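Local coordinates for protein aldehyde dehydrogenase (Bartonella henselae, PDB 3I44) that probably catalyses the oxidation of aldehydes to carboxylic acids with NAD(P)+ as the electron acceptor, at residues A[154-159]-A[492-497]; A[241-246]-A[486-491]; A[307-312]-A[407-412]; A[367-372]-A[389-394]. The protein carries 1 engineered substitution. One frame throughout, in Å; residues are numbered along the deposited sequence. Where two conformers were deposited one is given.

Contact 1: residues A[154-159]-A[492-497]; sequences QAILHY and KAISYW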
loop_
_atom_site.group_PDB
_atom_site.type_symbol
_atom_site.label_atom_id
_atom_site.label_comp_id
_atom_site.label_asym_id
_atom_site.label_seq_id
_atom_site.Cartn_x
_atom_site.Cartn_y
_atom_site.Cartn_z
ATOM N N GLN A 154 11.910 -24.035 10.133
ATOM C CA GLN A 154 12.271 -24.391 8.774
ATOM C C GLN A 154 12.167 -23.160 7.834
ATOM O O GLN A 154 13.113 -22.775 7.201
ATOM C CB GLN A 154 11.328 -25.515 8.328
ATOM C CG GLN A 154 11.564 -25.990 6.928
ATOM C CD GLN A 154 10.618 -27.125 6.531
ATOM O OE1 GLN A 154 10.672 -28.225 7.123
ATOM N NE2 GLN A 154 9.761 -26.874 5.512
ATOM N N ALA A 155 10.979 -22.581 7.764
ATOM C CA ALA A 155 10.683 -21.434 6.923
ATOM C C ALA A 155 11.177 -20.152 7.613
ATOM O O ALA A 155 11.241 -20.074 8.835
ATOM C CB ALA A 155 9.186 -21.365 6.676
ATOM N N ILE A 156 11.523 -19.152 6.817
ATOM C CA ILE A 156 12.093 -17.916 7.294
ATOM C C ILE A 156 11.498 -16.721 6.511
ATOM O O ILE A 156 11.133 -16.860 5.316
ATOM C CB ILE A 156 13.623 -17.997 7.166
ATOM C CG1 ILE A 156 14.313 -17.196 8.251
ATOM C CG2 ILE A 156 14.122 -17.578 5.781
ATOM C CD1 ILE A 156 15.852 -17.376 8.239
ATOM N N LEU A 157 11.378 -15.577 7.206
ATOM C CA LEU A 157 11.026 -14.294 6.607
ATOM C C LEU A 157 12.285 -13.464 6.423
ATOM O O LEU A 157 13.104 -13.329 7.337
ATOM C CB LEU A 157 9.989 -13.570 7.466
ATOM C CG LEU A 157 9.425 -12.218 6.979
ATOM C CD1 LEU A 157 8.427 -12.423 5.839
ATOM C CD2 LEU A 157 8.736 -11.446 8.115
ATOM N N HIS A 158 12.464 -12.933 5.225
ATOM C CA HIS A 158 13.633 -12.104 4.877
ATOM C C HIS A 158 13.106 -10.740 4.471
ATOM O O HIS A 158 12.048 -10.638 3.831
ATOM C CB HIS A 158 14.425 -12.663 3.683
ATOM C CG HIS A 158 15.641 -13.457 4.046
ATOM N ND1 HIS A 158 16.738 -13.549 3.218
ATOM C CD2 HIS A 158 15.921 -14.222 5.127
ATOM C CE1 HIS A 158 17.647 -14.328 3.779
ATOM N NE2 HIS A 158 17.175 -14.750 4.939
ATOM N N TYR A 159 13.815 -9.679 4.864
ATOM C CA TYR A 159 13.497 -8.324 4.424
ATOM C C TYR A 159 14.576 -7.893 3.454
ATOM O O TYR A 159 15.787 -8.017 3.764
ATOM C CB TYR A 159 13.449 -7.328 5.591
ATOM C CG TYR A 159 12.301 -7.535 6.567
ATOM C CD1 TYR A 159 11.094 -6.908 6.375
ATOM C CD2 TYR A 159 12.430 -8.390 7.652
ATOM C CE1 TYR A 159 10.057 -7.102 7.238
ATOM C CE2 TYR A 159 11.401 -8.597 8.530
ATOM C CZ TYR A 159 10.210 -7.943 8.327
ATOM O OH TYR A 159 9.132 -8.131 9.193
ATOM N N LYS A 492 10.116 -11.354 1.916
ATOM C CA LYS A 492 10.340 -12.569 1.169
ATOM C C LYS A 492 10.196 -13.778 2.109
ATOM O O LYS A 492 10.888 -13.867 3.131
ATOM C CB LYS A 492 11.737 -12.550 0.557
ATOM C CG LYS A 492 12.036 -13.731 -0.350
ATOM C CD LYS A 492 13.508 -13.908 -0.585
ATOM C CE LYS A 492 14.019 -12.942 -1.562
ATOM N NZ LYS A 492 15.478 -12.831 -1.542
ATOM N N ALA A 493 9.307 -14.695 1.751
ATOM C CA ALA A 493 9.018 -15.888 2.550
ATOM C C ALA A 493 9.719 -17.088 1.899
ATOM O O ALA A 493 9.402 -17.448 0.748
ATOM C CB ALA A 493 7.531 -16.115 2.625
ATOM N N ILE A 494 10.709 -17.650 2.598
ATOM C CA ILE A 494 11.532 -18.750 2.107
ATOM C C ILE A 494 11.053 -20.054 2.820
ATOM O O ILE A 494 10.980 -20.097 4.051
ATOM C CB ILE A 494 13.043 -18.455 2.314
ATOM C CG1 ILE A 494 13.454 -17.144 1.631
ATOM C CG2 ILE A 494 13.911 -19.640 1.823
ATOM C CD1 ILE A 494 14.788 -16.538 2.114
ATOM N N SER A 495 10.669 -21.070 2.048
ATOM C CA SER A 495 10.008 -22.240 2.604
ATOM C C SER A 495 10.946 -23.212 3.369
ATOM O O SER A 495 10.476 -24.009 4.178
ATOM C CB SER A 495 9.287 -23.037 1.514
ATOM O OG SER A 495 10.279 -23.649 0.678
ATOM N N TYR A 496 12.235 -23.150 3.091
ATOM C CA TYR A 496 13.235 -23.963 3.801
ATOM C C TYR A 496 14.543 -23.194 3.821
ATOM O O TYR A 496 15.133 -22.947 2.756
ATOM C CB TYR A 496 13.461 -25.342 3.131
ATOM C CG TYR A 496 14.232 -26.290 4.036
ATOM C CD1 TYR A 496 13.589 -27.322 4.705
ATOM C CD2 TYR A 496 15.591 -26.099 4.280
ATOM C CE1 TYR A 496 14.289 -28.183 5.574
ATOM C CE2 TYR A 496 16.311 -26.967 5.136
ATOM C CZ TYR A 496 15.651 -27.988 5.795
ATOM O OH TYR A 496 16.357 -28.820 6.659
ATOM N N TRP A 497 14.986 -22.816 5.026
ATOM C CA TRP A 497 16.219 -22.058 5.207
ATOM C C TRP A 497 17.231 -22.978 5.918
ATOM O O TRP A 497 17.051 -23.275 7.114
ATOM C CB TRP A 497 15.972 -20.753 6.006
ATOM C CG TRP A 497 17.220 -19.902 6.196
ATOM C CD1 TRP A 497 17.989 -19.808 7.333
ATOM C CD2 TRP A 497 17.848 -19.058 5.221
ATOM N NE1 TRP A 497 19.033 -18.955 7.120
ATOM C CE2 TRP A 497 18.982 -18.484 5.836
ATOM C CE3 TRP A 497 17.556 -18.720 3.891
ATOM C CZ2 TRP A 497 19.825 -17.590 5.166
ATOM C CZ3 TRP A 497 18.400 -17.837 3.224
ATOM C CH2 TRP A 497 19.520 -17.286 3.862
ATOM O OXT TRP A 497 18.200 -23.461 5.271
HETATM O O HOH W 1 8.097 -24.301 4.765
#
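Trp-497 swings its indole out opposite its own backbone nitrogen (chi1 -179°), while Ile-156 takes an unrelaxed torsion about 30° from staggered (chi1 -149°) that carries CD1 over that ring. Ile-156 belongs to an antiparallel beta ladder of strands 156-159 and 492-494, in the oligomerisation region of the aldehyde dehydrogenase fold; Trp-497 lies three residues past the second strand. The methyl sits over the five-membered ring as a CH-pi contact, CD1 of Ile-156 lying 3.6 Å from the Trp-497 ring centroid. The other branch, CG2 of Ile-156, packs 3.7 Å from CB of Ile-494, the two isoleucines lying side by side and pointing the same way.

Ile-156 and Ile-494 form a hydrogen-bonded pair, N of Ile-494 reaching O of Ile-156 at 2.9 Å in a nearly straight bond. Two rungs on, His-158 and Lys-492 form another such pair, N of His-158 standing 2.8 Å from O of Lys-492. Between them Leu-157 and Ala-493 make the non-hydrogen-bonded pair, with side chains on the opposite face. After the strand ends, N of Trp-497 is held 2.9 Å from O of Gln-154, so the chain terminus remains attached to this partner.

In the second subunit Arg-440 and Arg-444 bind the terminal carboxylate at OXT, and a strand pairs in parallel with Ala-493 and Ile-494, extending the sheet across the dimer interface. At the far corner the extended Gln-154 crosses Tyr-496 at about a right angle, CG approaching the ring atom CD1 at 3.3 Å; its NE2 donates to O of Ser-495 at 3.2 Å, with the acceptor close to the amide plane.

Contact 2: residues A[241-246]-A[486-491]; sequences LEMISF and KEFLDT. Engineered in segment 241-246: Glu-242 (natural residue Gly).
Met-243 crosses the Phe-488 side chain at about a right angle, its CG anti to the backbone N (chi1 166°) and its chain running on straight to set its last two atoms against the ring. The methyl CE stands 3.6 Å from CE1 of Phe-488 and lies over one face, offset toward the rim, a CH-pi contact. SD comes in obliquely, 4.4 Å from the Phe-488 ring centroid, which makes this a Met-aromatic contact. The same sulfur is 3.2 Å from O of Glu-487. Farther along the strand, CB of Ser-245 approaches CZ of the ring at 4.1 Å, and a water lies between the two segments, within hydrogen-bonding distance of both OG of Ser-245 (2.6 Å) and OE1 of Glu-487 (2.7 Å).

Next outward come the groups that set these positions. A type I beta turn, closed by N of Leu-489 on O of Lys-486 at 3.1 Å, presents Phe-488, and Pro-184, Ala-185 and Ala-188 of helix 174-188 pack on its ring. Arg-266 NH1 bonds to O of both Glu-487 and Leu-489, Lys-181 bonds to OG of Ser-245, and OE2 of Glu-487 accepts from Arg-478 N.

At the dimer interface the engineered Glu-242 and Asp-490 bring OE2 and OD2 to 4.1 Å of each other. Arg-451 and Arg-476 of the second subunit form salt bridges with both carboxylates, which would be expected to offset the repulsion at this engineered position.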
loop_
_atom_site.group_PDB
_atom_site.type_symbol
_atom_site.label_atom_id
_atom_site.label_comp_id
_atom_site.label_asym_id
_atom_site.label_seq_id
_atom_site.Cartn_x
_atom_site.Cartn_y
_atom_site.Cartn_z
ATOM N N LEU A 241 12.364 3.622 -10.477
ATOM C CA LEU A 241 12.090 3.755 -9.040
ATOM C C LEU A 241 11.071 2.720 -8.628
ATOM O O LEU A 241 10.082 2.484 -9.326
ATOM C CB LEU A 241 11.611 5.157 -8.672
ATOM C CG LEU A 241 12.558 6.318 -8.996
ATOM C CD1 LEU A 241 11.880 7.678 -8.537
ATOM C CD2 LEU A 241 13.935 6.111 -8.390
ATOM N N GLU A 242 11.292 2.088 -7.489
ATOM C CA GLU A 242 10.358 1.059 -7.075
ATOM C C GLU A 242 9.356 1.552 -6.005
ATOM O O GLU A 242 8.357 0.893 -5.698
ATOM C CB GLU A 242 11.128 -0.212 -6.733
ATOM C CG GLU A 242 10.807 -1.376 -7.808
ATOM C CD GLU A 242 9.730 -2.240 -7.233
ATOM O OE1 GLU A 242 8.499 -2.048 -7.499
ATOM O OE2 GLU A 242 10.163 -3.058 -6.361
ATOM N N MET A 243 9.581 2.757 -5.508
ATOM C CA MET A 243 8.731 3.325 -4.472
ATOM C C MET A 243 8.802 4.817 -4.469
ATOM O O MET A 243 9.850 5.387 -4.751
ATOM C CB MET A 243 9.189 2.820 -3.102
ATOM C CG MET A 243 8.620 3.590 -1.929
ATOM S SD MET A 243 9.120 2.778 -0.476
ATOM C CE MET A 243 8.358 3.838 0.816
ATOM N N ILE A 244 7.681 5.451 -4.127
ATOM C CA ILE A 244 7.630 6.880 -3.890
ATOM C C ILE A 244 7.089 7.129 -2.487
ATOM O O ILE A 244 5.993 6.642 -2.166
ATOM C CB ILE A 244 6.683 7.611 -4.841
ATOM C CG1 ILE A 244 7.251 7.563 -6.240
ATOM C CG2 ILE A 244 6.567 9.107 -4.436
ATOM C CD1 ILE A 244 8.502 8.361 -6.407
ATOM N N SER A 245 7.865 7.881 -1.692
ATOM C CA SER A 245 7.423 8.383 -0.399
ATOM C C SER A 245 7.124 9.866 -0.525
ATOM O O SER A 245 8.016 10.653 -0.777
ATOM C CB SER A 245 8.458 8.134 0.696
ATOM O OG SER A 245 7.899 8.515 1.936
ATOM N N PHE A 246 5.866 10.238 -0.305
ATOM C CA PHE A 246 5.432 11.604 -0.523
ATOM C C PHE A 246 4.698 12.185 0.690
ATOM O O PHE A 246 3.829 11.563 1.251
ATOM C CB PHE A 246 4.522 11.678 -1.775
ATOM C CG PHE A 246 3.855 13.017 -1.974
ATOM C CD1 PHE A 246 4.447 13.989 -2.752
ATOM C CD2 PHE A 246 2.639 13.293 -1.391
ATOM C CE1 PHE A 246 3.831 15.220 -2.931
ATOM C CE2 PHE A 246 2.018 14.501 -1.573
ATOM C CZ PHE A 246 2.629 15.478 -2.323
ATOM N N LYS A 486 10.360 -0.367 7.739
ATOM C CA LYS A 486 9.702 -1.418 6.949
ATOM C C LYS A 486 9.023 -0.916 5.666
ATOM O O LYS A 486 8.861 -1.693 4.721
ATOM C CB LYS A 486 8.690 -2.221 7.768
ATOM C CG LYS A 486 9.387 -3.173 8.710
ATOM C CD LYS A 486 8.469 -3.765 9.757
ATOM C CE LYS A 486 9.178 -4.866 10.510
ATOM N NZ LYS A 486 8.276 -5.463 11.563
ATOM N N GLU A 487 8.594 0.338 5.628
ATOM C CA GLU A 487 8.075 0.877 4.378
ATOM C C GLU A 487 9.128 0.825 3.257
ATOM O O GLU A 487 8.769 0.859 2.088
ATOM C CB GLU A 487 7.586 2.328 4.548
ATOM C CG GLU A 487 6.378 2.537 5.461
ATOM C CD GLU A 487 5.709 3.907 5.238
ATOM O OE1 GLU A 487 6.424 4.941 5.185
ATOM O OE2 GLU A 487 4.468 3.928 5.111
ATOM N N PHE A 488 10.417 0.751 3.591
ATOM C CA PHE A 488 11.485 0.671 2.559
ATOM C C PHE A 488 12.014 -0.759 2.294
ATOM O O PHE A 488 13.065 -0.956 1.634
ATOM C CB PHE A 488 12.609 1.659 2.887
ATOM C CG PHE A 488 12.180 3.104 2.725
ATOM C CD1 PHE A 488 12.197 3.710 1.475
ATOM C CD2 PHE A 488 11.740 3.846 3.824
ATOM C CE1 PHE A 488 11.761 5.035 1.324
ATOM C CE2 PHE A 488 11.318 5.170 3.684
ATOM C CZ PHE A 488 11.324 5.760 2.441
ATOM N N LEU A 489 11.272 -1.747 2.796
ATOM C CA LEU A 489 11.644 -3.171 2.646
ATOM C C LEU A 489 10.531 -3.955 1.975
ATOM O O LEU A 489 9.371 -3.686 2.235
ATOM C CB LEU A 489 11.875 -3.792 4.045
ATOM C CG LEU A 489 13.073 -3.153 4.761
ATOM C CD1 LEU A 489 13.157 -3.516 6.259
ATOM C CD2 LEU A 489 14.344 -3.531 4.012
ATOM N N ASP A 490 10.905 -4.936 1.142
ATOM C CA ASP A 490 10.024 -5.982 0.694
ATOM C C ASP A 490 10.233 -7.180 1.603
ATOM O O ASP A 490 11.355 -7.425 2.111
ATOM C CB ASP A 490 10.317 -6.417 -0.762
ATOM C CG ASP A 490 9.612 -5.539 -1.812
ATOM O OD1 ASP A 490 8.457 -5.163 -1.584
ATOM O OD2 ASP A 490 10.218 -5.258 -2.885
ATOM N N THR A 491 9.169 -7.925 1.788
ATOM C CA THR A 491 9.241 -9.188 2.472
ATOM C C THR A 491 9.357 -10.352 1.481
ATOM O O THR A 491 8.713 -10.373 0.419
ATOM C CB THR A 491 8.034 -9.430 3.356
ATOM O OG1 THR A 491 6.853 -9.110 2.641
ATOM C CG2 THR A 491 8.089 -8.543 4.654
HETATM O O HOH W 2 6.413 7.238 3.673
#

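Contact 3: residues A[307-312]-A[407-412]; sequences TRMLVE and PVLSLL
Peptide units are the flat groups that meet here, Met-309 and Ser-410 at the middle, and they join through N-H to C=O bonds. N of Met-309 lies 2.8 Å from O of Ser-410, nearly along the C=O axis, and O of Met-309 in turn accepts N of Leu-412 at 3.1 Å. Ser-410 N instead approaches O of Thr-307 tilted 20° from the carbonyl plane. That oxygen has a second donor, a water that also donates to O of Val-408 and accepts from OG of Ser-410, 2.8 Å away.

Strands 308-312 and 408-412 thus run parallel, their axes 24° apart. Leu-310 and Leu-412 lie side by side on the face shared with Arg-308 and Ser-410, CD2 to CD2 at 3.7 Å. Leu-412 reaches this place by wedging CG between its own N and carbonyl carbon (chi1 48°). On the reverse face CB of Met-309 is 4.1 Å from CD1 of Leu-411.

This is an interior pair of the sheet of the catalytic domain: strand 276-279 borders 308-312 on its other edge, Val-292 of helix 287-296 covers Met-309 and Leu-409, and Leu-423 of helix 417-425 packs on Leu-310 and Leu-412.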
loop_
_atom_site.group_PDB
_atom_site.type_symbol
_atom_site.label_atom_id
_atom_site.label_comp_id
_atom_site.label_asym_id
_atom_site.label_seq_id
_atom_site.Cartn_x
_atom_site.Cartn_y
_atom_site.Cartn_z
ATOM N N THR A 307 -7.766 21.720 14.434
ATOM C CA THR A 307 -8.389 22.902 13.859
ATOM C C THR A 307 -9.907 22.981 14.033
ATOM O O THR A 307 -10.477 24.039 13.821
ATOM C CB THR A 307 -7.981 23.051 12.368
ATOM O OG1 THR A 307 -8.287 21.850 11.636
ATOM C CG2 THR A 307 -6.476 23.286 12.264
ATOM N N ARG A 308 -10.555 21.893 14.430
ATOM C CA ARG A 308 -11.987 21.898 14.744
ATOM C C ARG A 308 -12.149 21.564 16.217
ATOM O O ARG A 308 -11.941 20.414 16.639
ATOM C CB ARG A 308 -12.769 20.893 13.909
ATOM C CG ARG A 308 -12.776 21.205 12.407
ATOM C CD ARG A 308 -13.548 20.124 11.668
ATOM N NE ARG A 308 -12.885 18.816 11.771
ATOM C CZ ARG A 308 -13.503 17.641 11.875
ATOM N NH1 ARG A 308 -14.824 17.560 11.903
ATOM N NH2 ARG A 308 -12.782 16.526 12.003
ATOM N N MET A 309 -12.488 22.569 17.015
ATOM C CA MET A 309 -12.651 22.354 18.442
ATOM C C MET A 309 -14.118 22.122 18.727
ATOM O O MET A 309 -14.945 23.040 18.550
ATOM C CB MET A 309 -12.105 23.535 19.221
ATOM C CG MET A 309 -12.059 23.316 20.753
ATOM S SD MET A 309 -11.422 24.757 21.684
ATOM C CE MET A 309 -9.655 24.628 21.520
ATOM N N LEU A 310 -14.442 20.903 19.171
ATOM C CA LEU A 310 -15.822 20.495 19.437
ATOM C C LEU A 310 -15.977 20.479 20.950
ATOM O O LEU A 310 -15.323 19.693 21.633
ATOM C CB LEU A 310 -16.139 19.130 18.800
ATOM C CG LEU A 310 -15.563 18.839 17.386
ATOM C CD1 LEU A 310 -15.925 17.443 16.940
ATOM C CD2 LEU A 310 -16.031 19.852 16.332
ATOM N N VAL A 311 -16.795 21.393 21.469
ATOM C CA VAL A 311 -16.890 21.642 22.909
ATOM C C VAL A 311 -18.256 21.276 23.487
ATOM O O VAL A 311 -19.316 21.637 22.934
ATOM C CB VAL A 311 -16.576 23.110 23.237
ATOM C CG1 VAL A 311 -16.519 23.324 24.767
ATOM C CG2 VAL A 311 -15.250 23.524 22.591
ATOM N N GLU A 312 -18.241 20.538 24.588
ATOM C CA GLU A 312 -19.479 20.185 25.263
ATOM C C GLU A 312 -20.266 21.480 25.602
ATOM O O GLU A 312 -19.687 22.506 25.964
ATOM C CB GLU A 312 -19.184 19.331 26.494
ATOM C CG GLU A 312 -20.411 18.725 27.170
ATOM C CD GLU A 312 -20.050 17.592 28.158
ATOM O OE1 GLU A 312 -20.906 16.731 28.377
ATOM O OE2 GLU A 312 -18.909 17.518 28.675
ATOM N N PRO A 407 -3.358 30.278 11.047
ATOM C CA PRO A 407 -3.750 30.298 12.451
ATOM C C PRO A 407 -5.211 30.599 12.624
ATOM O O PRO A 407 -5.570 31.679 13.093
ATOM C CB PRO A 407 -2.866 31.390 13.022
ATOM C CG PRO A 407 -2.734 32.356 11.881
ATOM C CD PRO A 407 -2.521 31.450 10.710
ATOM N N VAL A 408 -6.041 29.625 12.252
ATOM C CA VAL A 408 -7.461 29.796 12.173
ATOM C C VAL A 408 -8.194 28.621 12.846
ATOM O O VAL A 408 -8.150 27.486 12.391
ATOM C CB VAL A 408 -7.894 29.946 10.706
ATOM C CG1 VAL A 408 -9.428 30.074 10.600
ATOM C CG2 VAL A 408 -7.172 31.154 10.084
ATOM N N LEU A 409 -8.874 28.909 13.941
ATOM C CA LEU A 409 -9.573 27.888 14.710
ATOM C C LEU A 409 -11.067 27.990 14.490
ATOM O O LEU A 409 -11.599 29.099 14.463
ATOM C CB LEU A 409 -9.257 28.106 16.185
ATOM C CG LEU A 409 -9.955 27.215 17.199
ATOM C CD1 LEU A 409 -9.506 25.771 17.013
ATOM C CD2 LEU A 409 -9.647 27.672 18.621
ATOM N N SER A 410 -11.739 26.839 14.361
ATOM C CA SER A 410 -13.187 26.766 14.301
ATOM C C SER A 410 -13.786 26.079 15.544
ATOM O O SER A 410 -13.435 24.932 15.829
ATOM C CB SER A 410 -13.597 26.006 13.028
ATOM O OG SER A 410 -13.175 26.689 11.860
ATOM N N LEU A 411 -14.678 26.769 16.272
ATOM C CA LEU A 411 -15.386 26.203 17.444
ATOM C C LEU A 411 -16.830 25.949 17.126
ATOM O O LEU A 411 -17.482 26.758 16.429
ATOM C CB LEU A 411 -15.380 27.163 18.652
ATOM C CG LEU A 411 -14.202 27.206 19.601
ATOM C CD1 LEU A 411 -12.968 27.503 18.788
ATOM C CD2 LEU A 411 -14.418 28.265 20.704
ATOM N N LEU A 412 -17.342 24.864 17.683
ATOM C CA LEU A 412 -18.761 24.578 17.686
ATOM C C LEU A 412 -19.082 23.661 18.876
ATOM O O LEU A 412 -18.198 22.979 19.387
ATOM C CB LEU A 412 -19.181 23.924 16.387
ATOM C CG LEU A 412 -18.361 22.745 15.864
ATOM C CD1 LEU A 412 -19.271 21.911 15.006
ATOM C CD2 LEU A 412 -17.075 23.189 15.055
HETATM O O HOH W 3 -10.566 25.731 11.402
#

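Contact 4: residues A[367-372]-A[389-394]; sequences TLVTGG and VFADVK
Val-369 and Thr-370 both face Val-389, the signature of a classic beta bulge in the antiparallel pair of strands 367-370 and 389-391, where 367-370 is the outermost strand on one side of the catalytic-domain sheet. The backbone bonds give the evidence. Below the bulge, Thr-367 and Ala-391 are a regular hydrogen-bonded pair, N of Ala-391 meeting O of Thr-367 at 2.9 Å. Above it the partners slip by one residue: O of Val-389 takes N of Val-369 at 2.9 Å, whereas N of Val-389 goes to O of Thr-370 at 3.1 Å. The last donor stands well above the carbonyl plane, 38° out of it and not on a lone pair of that oxygen, as may be expected where the register slips. The extra residue is absorbed at Val-369, whose psi of -45° departs from an extended chain.

Apolar contacts occupy both faces. On one, CD1 of Leu-368 lies over a face of the Phe-390 ring, 4.0 Å from CE1. On the other, CG2 of Val-369 packs 3.8 Å from CB of Ala-391, while its CB meets CG1 of Val-389. Helix 316-329 covers this second face, Ile-320 and Lys-324 touching Val-369.

One polar side-chain bond ties the open end of the pair. Asp-392, just past its strand, has positive phi and psi and comes back toward Thr-367, with Tyr-316 OH bonded to its OD1. OG1 of Thr-367 donates to OD2 of Asp-392 at 2.7 Å, using the anti lone pair of that oxygen.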
loop_
_atom_site.group_PDB
_atom_site.type_symbol
_atom_site.label_atom_id
_atom_site.label_comp_id
_atom_site.label_asym_id
_atom_site.label_seq_id
_atom_site.Cartn_x
_atom_site.Cartn_y
_atom_site.Cartn_z
ATOM N N THR A 367 -19.744 33.003 13.486
ATOM C CA THR A 367 -19.355 34.129 14.376
ATOM C C THR A 367 -17.840 34.382 14.388
ATOM O O THR A 367 -17.062 33.527 14.845
ATOM C CB THR A 367 -19.797 33.864 15.807
ATOM O OG1 THR A 367 -21.189 33.571 15.789
ATOM C CG2 THR A 367 -19.521 35.088 16.735
ATOM N N LEU A 368 -17.421 35.556 13.918
ATOM C CA LEU A 368 -16.045 35.995 14.050
ATOM C C LEU A 368 -15.782 36.473 15.474
ATOM O O LEU A 368 -16.268 37.541 15.878
ATOM C CB LEU A 368 -15.703 37.100 13.045
ATOM C CG LEU A 368 -14.284 37.663 13.044
ATOM C CD1 LEU A 368 -13.234 36.582 12.749
ATOM C CD2 LEU A 368 -14.172 38.812 12.049
ATOM N N VAL A 369 -14.981 35.694 16.222
ATOM C CA VAL A 369 -14.710 35.976 17.634
ATOM C C VAL A 369 -13.579 36.944 17.793
ATOM O O VAL A 369 -13.677 37.867 18.603
ATOM C CB VAL A 369 -14.417 34.689 18.427
ATOM C CG1 VAL A 369 -14.043 35.004 19.905
ATOM C CG2 VAL A 369 -15.601 33.753 18.329
ATOM N N THR A 370 -12.494 36.732 17.041
ATOM C CA THR A 370 -11.386 37.678 16.982
ATOM C C THR A 370 -10.546 37.415 15.752
ATOM O O THR A 370 -10.718 36.409 15.083
ATOM C CB THR A 370 -10.487 37.634 18.237
ATOM O OG1 THR A 370 -9.368 38.512 18.043
ATOM C CG2 THR A 370 -9.982 36.209 18.519
ATOM N N GLY A 371 -9.623 38.314 15.463
ATOM C CA GLY A 371 -8.855 38.241 14.218
ATOM C C GLY A 371 -9.741 38.503 13.016
ATOM O O GLY A 371 -10.790 39.158 13.126
ATOM N N GLY A 372 -9.334 37.981 11.863
ATOM C CA GLY A 372 -10.001 38.281 10.591
ATOM C C GLY A 372 -8.993 38.442 9.469
ATOM O O GLY A 372 -7.856 37.944 9.549
ATOM N N VAL A 389 -10.320 33.302 15.390
ATOM C CA VAL A 389 -11.229 32.330 15.956
ATOM C C VAL A 389 -12.636 32.521 15.389
ATOM O O VAL A 389 -13.178 33.634 15.426
ATOM C CB VAL A 389 -11.238 32.423 17.518
ATOM C CG1 VAL A 389 -12.238 31.476 18.130
ATOM C CG2 VAL A 389 -9.841 32.157 18.108
ATOM N N PHE A 390 -13.242 31.430 14.896
ATOM C CA PHE A 390 -14.661 31.390 14.563
ATOM C C PHE A 390 -15.404 30.493 15.532
ATOM O O PHE A 390 -14.855 29.470 15.958
ATOM C CB PHE A 390 -14.857 30.843 13.143
ATOM C CG PHE A 390 -14.420 31.775 12.058
ATOM C CD1 PHE A 390 -15.273 32.789 11.616
ATOM C CD2 PHE A 390 -13.162 31.658 11.484
ATOM C CE1 PHE A 390 -14.875 33.659 10.595
ATOM C CE2 PHE A 390 -12.754 32.518 10.471
ATOM C CZ PHE A 390 -13.623 33.517 10.017
ATOM N N ALA A 391 -16.643 30.866 15.868
ATOM C CA ALA A 391 -17.541 30.064 16.691
ATOM C C ALA A 391 -18.856 29.877 15.937
ATOM O O ALA A 391 -19.063 30.501 14.883
ATOM C CB ALA A 391 -17.784 30.712 18.072
ATOM N N ASP A 392 -19.731 29.016 16.463
ATOM C CA ASP A 392 -20.966 28.630 15.780
ATOM C C ASP A 392 -20.693 28.196 14.331
ATOM O O ASP A 392 -21.405 28.589 13.403
ATOM C CB ASP A 392 -21.965 29.786 15.854
ATOM C CG ASP A 392 -22.064 30.339 17.267
ATOM O OD1 ASP A 392 -22.280 29.505 18.178
ATOM O OD2 ASP A 392 -21.876 31.573 17.470
ATOM N N VAL A 393 -19.644 27.393 14.134
ATOM C CA VAL A 393 -19.309 26.904 12.803
ATOM C C VAL A 393 -20.201 25.701 12.550
ATOM O O VAL A 393 -20.526 24.959 13.469
ATOM C CB VAL A 393 -17.829 26.525 12.684
ATOM C CG1 VAL A 393 -17.542 25.944 11.280
ATOM C CG2 VAL A 393 -16.931 27.748 12.987
ATOM N N LYS A 394 -20.652 25.560 11.316
ATOM C CA LYS A 394 -21.554 24.488 10.929
ATOM C C LYS A 394 -20.830 23.576 9.927
ATOM O O LYS A 394 -19.946 24.051 9.198
ATOM C CB LYS A 394 -22.797 25.068 10.247
ATOM C CG LYS A 394 -23.635 26.017 11.109
ATOM C CD LYS A 394 -24.489 25.254 12.087
ATOM C CE LYS A 394 -25.247 26.196 13.035
ATOM N NZ LYS A 394 -26.536 26.604 12.390
#

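From the N terminus, strand 156-168 comes first and waits for the very end of the chain, so contact 1 closes the longest loop, 332 residues between its segments. Contact 2 nests inside it, beginning at strand 243-247 and sharing strand 489-494 with contact 1; Tyr-159 packs on Leu-489 and Thr-491 where the two meet, and both touch the second subunit and reach the sheet of strands 156-168, 243-247 and 489-494. Within that loop contact 3 joins 307-312 to 407-412, and contact 4 is nested inside contact 3; none cross. Contacts 3 and 4 lie in the other seven-stranded sheet, centres 9 Å apart, joined where strands 388-391 and 408-414 pair, whereas contacts 2 and 3 have centres about 36 Å apart.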